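Local coordinates for protein putative tRNA (Adenine(37)-N6)-methyltransferase (Pseudomonas aeruginosa, PDB 7BTU) that probably transfers a methyl group from S-adenosyl-L-methionine to the threonylcarbamoyl-adenosine at position 37 of tRNA, at residues S12-I17 and T131-I136; S108-E113 and S123-L128. All coordinates share one frame; numbering follows the deposited sequence.

Overall arrangement
From the N terminus the chain enters strand 15-19, passes through strands 38-43, 61-67, 105-116 and 119-123, and comes back as strand 132-138. Contact 1 pairs the first of these with the last, closing a loop of 113 residues and, with it, the six-stranded antiparallel barrel. Contact 2 lies within that loop: the hairpin of strands 105-116 and 119-123, with nine residues between the segments, brings S123-L128 back against S108-E113, where strand 119-123 ends and the connection to strand 132-138 begins. The two centres are about 13 Å apart, and they meet at I17, whose CG1 lies 3.8 Å from L127 CD1.

Contact 1. Residues S12-I17 and T131-I136; sequences SPIGYI and TPVLDI
G15-I17 and P132-I136 run antiparallel, their axes approaching to 4.7 Å at an angle of 128°, and this pairing of first and last strands closes the six-stranded barrel. V133 N gives a nearly straight bond to G15 O (175° at the hydrogen), and I17 N binds T131 O. Just before them V133 O takes I14 N at 2.8 Å, so that I14 and G15 both face V133 in a classic beta bulge; P13 CA adds a CA-H...O contact to the same oxygen. Y16 and P132 form the non-hydrogen-bonded pair. The tyrosine ring lies obliquely to the proline, with CE1 3.7 Å from P132 CB, while P13 lies beside P132 and points the same way, its CG 3.8 Å from that same CB. P13 CG and Y16 CE1 both come to P132 CB from the same side.

Beyond the backbone, V133 and I17 meet through their branches. V133 CG1 is anti to the backbone N and CG2 lies beside that N, where I17 CG1 comes to 3.6 Å. L41 of strand 38-43 packs on both side chains, and L122 of strand 119-123 on I17. L134 and D135 form a second classic bulge, opposite L65 of strand 61-67. The second subunit covers this end of the pairing: R101 of that subunit makes a salt bridge with D135 OD1, and its N103 ND2 binds both S12 O and L134 O. I14 CG1 sits between the backbone N and the carbonyl carbon (chi1 55°), 3.3 Å from V133 O. From there CD1 passes over the backbone of D135 and touches I136 CD1 at 3.9 Å.

Contact 2. Residues S108-E113 and S123-L128; sequences SVVRLE and SGIDLL
R111 and S123 form a hydrogen-bonded antiparallel pair, the single beta bridge between these segments, after which the chain leaves the sheet. S123 N binds R111 O at 3.0 Å, and R111 N returns a more bent bond to S123 O (139° at the hydrogen). Two side-chain bonds flank this pair, one at each end of S108-E113. The E113 chain bends at chi2 (-72°), and OE1 accepts S123 OG at 2.6 Å through its anti lone pair. S108 OG instead donates to the syn lone pair of D126 OD1, at 3.1 Å, with L127 CG beside the hydroxyl.

Beyond the R111-S123 pair the segments are linked through water, and positive phi at G124 turns the chain there: one water bridges V109 O and G124 O, another V109 O and D126 OD2. The apolar contact is V110 CG2 on I125 CG1, 4.2 Å apart; the same methyl also lies 3.3 Å from S123 O. R111 carries its guanidinium away, NH1 binding S60 O. The arrangement is that of a beta hairpin, strands 105-116 and 119-123, diverging at its open end, where the chain after strand 119-123 leaves the barrel sheet.

Contact 1. Residues S12-I17 and T131-I136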
loop_
_atom_site.group_PDB
_atom_site.type_symbol
_atom_site.label_atom_id
_atom_site.label_comp_id
_atom_site.label_asym_id
_atom_site.label_seq_id
_atom_site.Cartn_x
_atom_site.Cartn_y
_atom_site.Cartn_z
ATOM N N SER B 12 -3.889 -2.078 17.493
ATOM C CA SER B 12 -3.614 -0.900 18.325
ATOM C C SER B 12 -2.526 -0.059 17.678
ATOM O O SER B 12 -1.607 -0.613 17.063
ATOM C CB SER B 12 -3.116 -1.315 19.724
ATOM O OG SER B 12 -4.177 -1.646 20.561
ATOM N N PRO B 13 -2.582 1.266 17.807
ATOM C CA PRO B 13 -1.577 2.089 17.116
ATOM C C PRO B 13 -0.194 1.775 17.657
ATOM O O PRO B 13 -0.023 1.589 18.858
ATOM C CB PRO B 13 -1.974 3.537 17.448
ATOM C CG PRO B 13 -3.373 3.467 18.105
ATOM C CD PRO B 13 -3.590 2.035 18.562
ATOM N N ILE B 14 0.794 1.742 16.749
ATOM C CA ILE B 14 2.197 1.778 17.164
ATOM C C ILE B 14 2.682 3.203 17.381
ATOM O O ILE B 14 3.767 3.405 17.926
ATOM C CB ILE B 14 3.038 1.056 16.101
ATOM C CG1 ILE B 14 2.794 1.679 14.740
ATOM C CG2 ILE B 14 2.615 -0.443 16.056
ATOM C CD1 ILE B 14 3.883 1.431 13.710
ATOM N N GLY B 15 1.907 4.200 16.954
ATOM C CA GLY B 15 2.336 5.582 17.130
ATOM C C GLY B 15 1.285 6.513 16.546
ATOM O O GLY B 15 0.232 6.069 16.067
ATOM N N TYR B 16 1.556 7.823 16.674
ATOM C CA TYR B 16 0.603 8.843 16.250
ATOM C C TYR B 16 1.341 9.869 15.404
ATOM O O TYR B 16 2.509 10.181 15.681
ATOM C CB TYR B 16 -0.058 9.546 17.447
ATOM C CG TYR B 16 -1.068 8.657 18.141
ATOM C CD1 TYR B 16 -2.407 8.642 17.744
ATOM C CD2 TYR B 16 -0.688 7.847 19.214
ATOM C CE1 TYR B 16 -3.368 7.831 18.424
ATOM C CE2 TYR B 16 -1.610 7.038 19.865
ATOM C CZ TYR B 16 -2.936 7.014 19.475
ATOM O OH TYR B 16 -3.827 6.181 20.164
ATOM N N ILE B 17 0.640 10.394 14.391
ATOM C CA ILE B 17 1.170 11.426 13.498
ATOM C C ILE B 17 1.064 12.803 14.153
ATOM O O ILE B 17 0.045 13.152 14.760
ATOM C CB ILE B 17 0.415 11.407 12.155
ATOM C CG1 ILE B 17 0.760 10.106 11.386
ATOM C CG2 ILE B 17 0.786 12.659 11.333
ATOM C CD1 ILE B 17 2.256 10.036 10.894
ATOM N N THR B 131 -3.259 11.388 13.577
ATOM C CA THR B 131 -3.653 10.143 12.953
ATOM C C THR B 131 -2.988 8.960 13.666
ATOM O O THR B 131 -1.755 8.961 13.801
ATOM C CB THR B 131 -3.265 10.143 11.487
ATOM O OG1 THR B 131 -4.076 11.116 10.762
ATOM C CG2 THR B 131 -3.539 8.696 10.945
ATOM N N PRO B 132 -3.741 7.930 14.087
ATOM C CA PRO B 132 -3.095 6.725 14.668
ATOM C C PRO B 132 -2.517 5.859 13.555
ATOM O O PRO B 132 -3.199 5.553 12.578
ATOM C CB PRO B 132 -4.239 5.987 15.392
ATOM C CG PRO B 132 -5.465 6.914 15.339
ATOM C CD PRO B 132 -5.219 7.822 14.117
ATOM N N VAL B 133 -1.284 5.403 13.732
ATOM C CA VAL B 133 -0.606 4.582 12.723
ATOM C C VAL B 133 -0.524 3.147 13.239
ATOM O O VAL B 133 -0.192 2.925 14.408
ATOM C CB VAL B 133 0.787 5.162 12.405
ATOM C CG1 VAL B 133 1.644 4.210 11.523
ATOM C CG2 VAL B 133 0.614 6.523 11.657
ATOM N N LEU B 134 -0.783 2.176 12.346
ATOM C CA LEU B 134 -0.713 0.745 12.677
ATOM C C LEU B 134 0.545 0.050 12.221
ATOM O O LEU B 134 0.884 -1.021 12.792
ATOM C CB LEU B 134 -1.881 -0.037 12.043
ATOM C CG LEU B 134 -3.252 0.573 12.295
ATOM C CD1 LEU B 134 -4.330 -0.184 11.493
ATOM C CD2 LEU B 134 -3.515 0.512 13.843
ATOM N N ASP B 135 1.218 0.555 11.191
ATOM C CA ASP B 135 2.353 -0.207 10.650
ATOM C C ASP B 135 3.229 0.752 9.859
ATOM O O ASP B 135 2.766 1.788 9.389
ATOM C CB ASP B 135 1.858 -1.357 9.746
ATOM C CG ASP B 135 3.000 -2.310 9.317
ATOM O OD1 ASP B 135 3.670 -2.823 10.215
ATOM O OD2 ASP B 135 3.264 -2.450 8.091
ATOM N N ILE B 136 4.503 0.388 9.733
ATOM C CA ILE B 136 5.507 1.021 8.878
ATOM C C ILE B 136 6.150 -0.107 8.079
ATOM O O ILE B 136 6.553 -1.125 8.668
ATOM C CB ILE B 136 6.616 1.699 9.707
ATOM C CG1 ILE B 136 6.028 2.713 10.701
ATOM C CG2 ILE B 136 7.699 2.302 8.754
ATOM C CD1 ILE B 136 6.946 2.986 11.895
#

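Contact 2. Residues S108-E113 and S123-L128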
loop_
_atom_site.group_PDB
_atom_site.type_symbol
_atom_site.label_atom_id
_atom_site.label_comp_id
_atom_site.label_asym_id
_atom_site.label_seq_id
_atom_site.Cartn_x
_atom_site.Cartn_y
_atom_site.Cartn_z
ATOM N N SER B 108 -0.714 4.976 3.145
ATOM C CA SER B 108 -0.130 6.076 2.407
ATOM C C SER B 108 1.381 5.869 2.279
ATOM O O SER B 108 2.021 5.250 3.144
ATOM C CB SER B 108 -0.497 7.405 3.052
ATOM O OG SER B 108 0.379 7.771 4.064
ATOM N N VAL B 109 1.938 6.367 1.166
ATOM C CA VAL B 109 3.384 6.326 0.947
ATOM C C VAL B 109 3.894 7.722 1.212
ATOM O O VAL B 109 3.286 8.709 0.762
ATOM C CB VAL B 109 3.769 5.813 -0.457
ATOM C CG1 VAL B 109 2.975 6.484 -1.559
ATOM C CG2 VAL B 109 5.282 6.027 -0.710
ATOM N N VAL B 110 4.968 7.813 2.010
ATOM C CA VAL B 110 5.472 9.104 2.447
ATOM C C VAL B 110 6.978 9.054 2.340
ATOM O O VAL B 110 7.588 8.004 2.503
ATOM C CB VAL B 110 4.954 9.410 3.896
ATOM C CG1 VAL B 110 5.473 8.429 4.891
ATOM C CG2 VAL B 110 5.239 10.803 4.342
ATOM N N ARG B 111 7.577 10.207 2.117
ATOM C CA ARG B 111 9.023 10.307 2.089
ATOM C C ARG B 111 9.558 10.265 3.513
ATOM O O ARG B 111 9.059 10.978 4.395
ATOM C CB ARG B 111 9.446 11.627 1.417
ATOM C CG ARG B 111 10.977 11.746 1.377
ATOM C CD ARG B 111 11.489 11.018 0.172
ATOM N NE ARG B 111 12.774 11.564 -0.273
ATOM C CZ ARG B 111 13.924 11.244 0.302
ATOM N NH1 ARG B 111 13.928 10.377 1.326
ATOM N NH2 ARG B 111 15.064 11.781 -0.148
ATOM N N LEU B 112 10.557 9.391 3.752
ATOM C CA LEU B 112 11.198 9.266 5.055
ATOM C C LEU B 112 12.414 10.197 5.031
ATOM O O LEU B 112 13.361 9.955 4.278
ATOM C CB LEU B 112 11.633 7.806 5.321
ATOM C CG LEU B 112 12.376 7.581 6.630
ATOM C CD1 LEU B 112 11.486 7.969 7.828
ATOM C CD2 LEU B 112 12.728 6.042 6.765
ATOM N N GLU B 113 12.372 11.275 5.818
ATOM C CA GLU B 113 13.516 12.193 5.844
ATOM C C GLU B 113 14.610 11.673 6.752
ATOM O O GLU B 113 15.772 12.013 6.561
ATOM C CB GLU B 113 13.087 13.581 6.327
ATOM C CG GLU B 113 12.142 14.273 5.340
ATOM C CD GLU B 113 12.873 14.743 4.041
ATOM O OE1 GLU B 113 12.211 14.988 3.006
ATOM O OE2 GLU B 113 14.118 14.846 4.057
ATOM N N SER B 123 8.060 13.762 5.083
ATOM C CA SER B 123 7.784 14.913 4.222
ATOM C C SER B 123 6.899 14.439 3.100
ATOM O O SER B 123 6.793 13.230 2.833
ATOM C CB SER B 123 9.065 15.543 3.659
ATOM O OG SER B 123 9.635 14.621 2.774
ATOM N N GLY B 124 6.214 15.403 2.485
ATOM C CA GLY B 124 5.216 15.012 1.524
ATOM C C GLY B 124 4.077 14.282 2.181
ATOM O O GLY B 124 3.506 13.374 1.575
ATOM N N ILE B 125 3.716 14.673 3.379
ATOM C CA ILE B 125 2.782 13.885 4.174
ATOM C C ILE B 125 1.355 14.160 3.693
ATOM O O ILE B 125 1.054 15.234 3.162
ATOM C CB ILE B 125 2.979 14.247 5.670
ATOM C CG1 ILE B 125 2.499 13.118 6.598
ATOM C CG2 ILE B 125 2.307 15.601 6.065
ATOM C CD1 ILE B 125 2.839 13.390 8.024
ATOM N N ASP B 126 0.452 13.174 3.859
ATOM C CA ASP B 126 -0.951 13.379 3.533
ATOM C C ASP B 126 -1.860 12.955 4.673
ATOM O O ASP B 126 -2.986 12.525 4.418
ATOM C CB ASP B 126 -1.334 12.630 2.254
ATOM C CG ASP B 126 -1.224 11.094 2.382
ATOM O OD1 ASP B 126 -0.720 10.578 3.430
ATOM O OD2 ASP B 126 -1.629 10.399 1.403
ATOM N N LEU B 127 -1.356 12.945 5.904
ATOM C CA LEU B 127 -2.108 12.454 7.053
ATOM C C LEU B 127 -2.446 13.591 7.987
ATOM O O LEU B 127 -1.600 14.440 8.255
ATOM C CB LEU B 127 -1.306 11.386 7.836
ATOM C CG LEU B 127 -1.014 10.137 6.999
ATOM C CD1 LEU B 127 -0.171 9.171 7.792
ATOM C CD2 LEU B 127 -2.319 9.472 6.583
ATOM N N LEU B 128 -3.637 13.534 8.563
ATOM C CA LEU B 128 -4.055 14.538 9.531
ATOM C C LEU B 128 -3.260 14.431 10.819
ATOM O O LEU B 128 -2.854 13.337 11.244
ATOM C CB LEU B 128 -5.553 14.364 9.855
ATOM C CG LEU B 128 -6.469 14.746 8.688
ATOM C CD1 LEU B 128 -7.925 14.232 8.956
ATOM C CD2 LEU B 128 -6.517 16.303 8.465
HETATM O O HOH W 1 2.082 10.990 1.819
HETATM O O HOH W 2 0.545 9.189 -0.348
#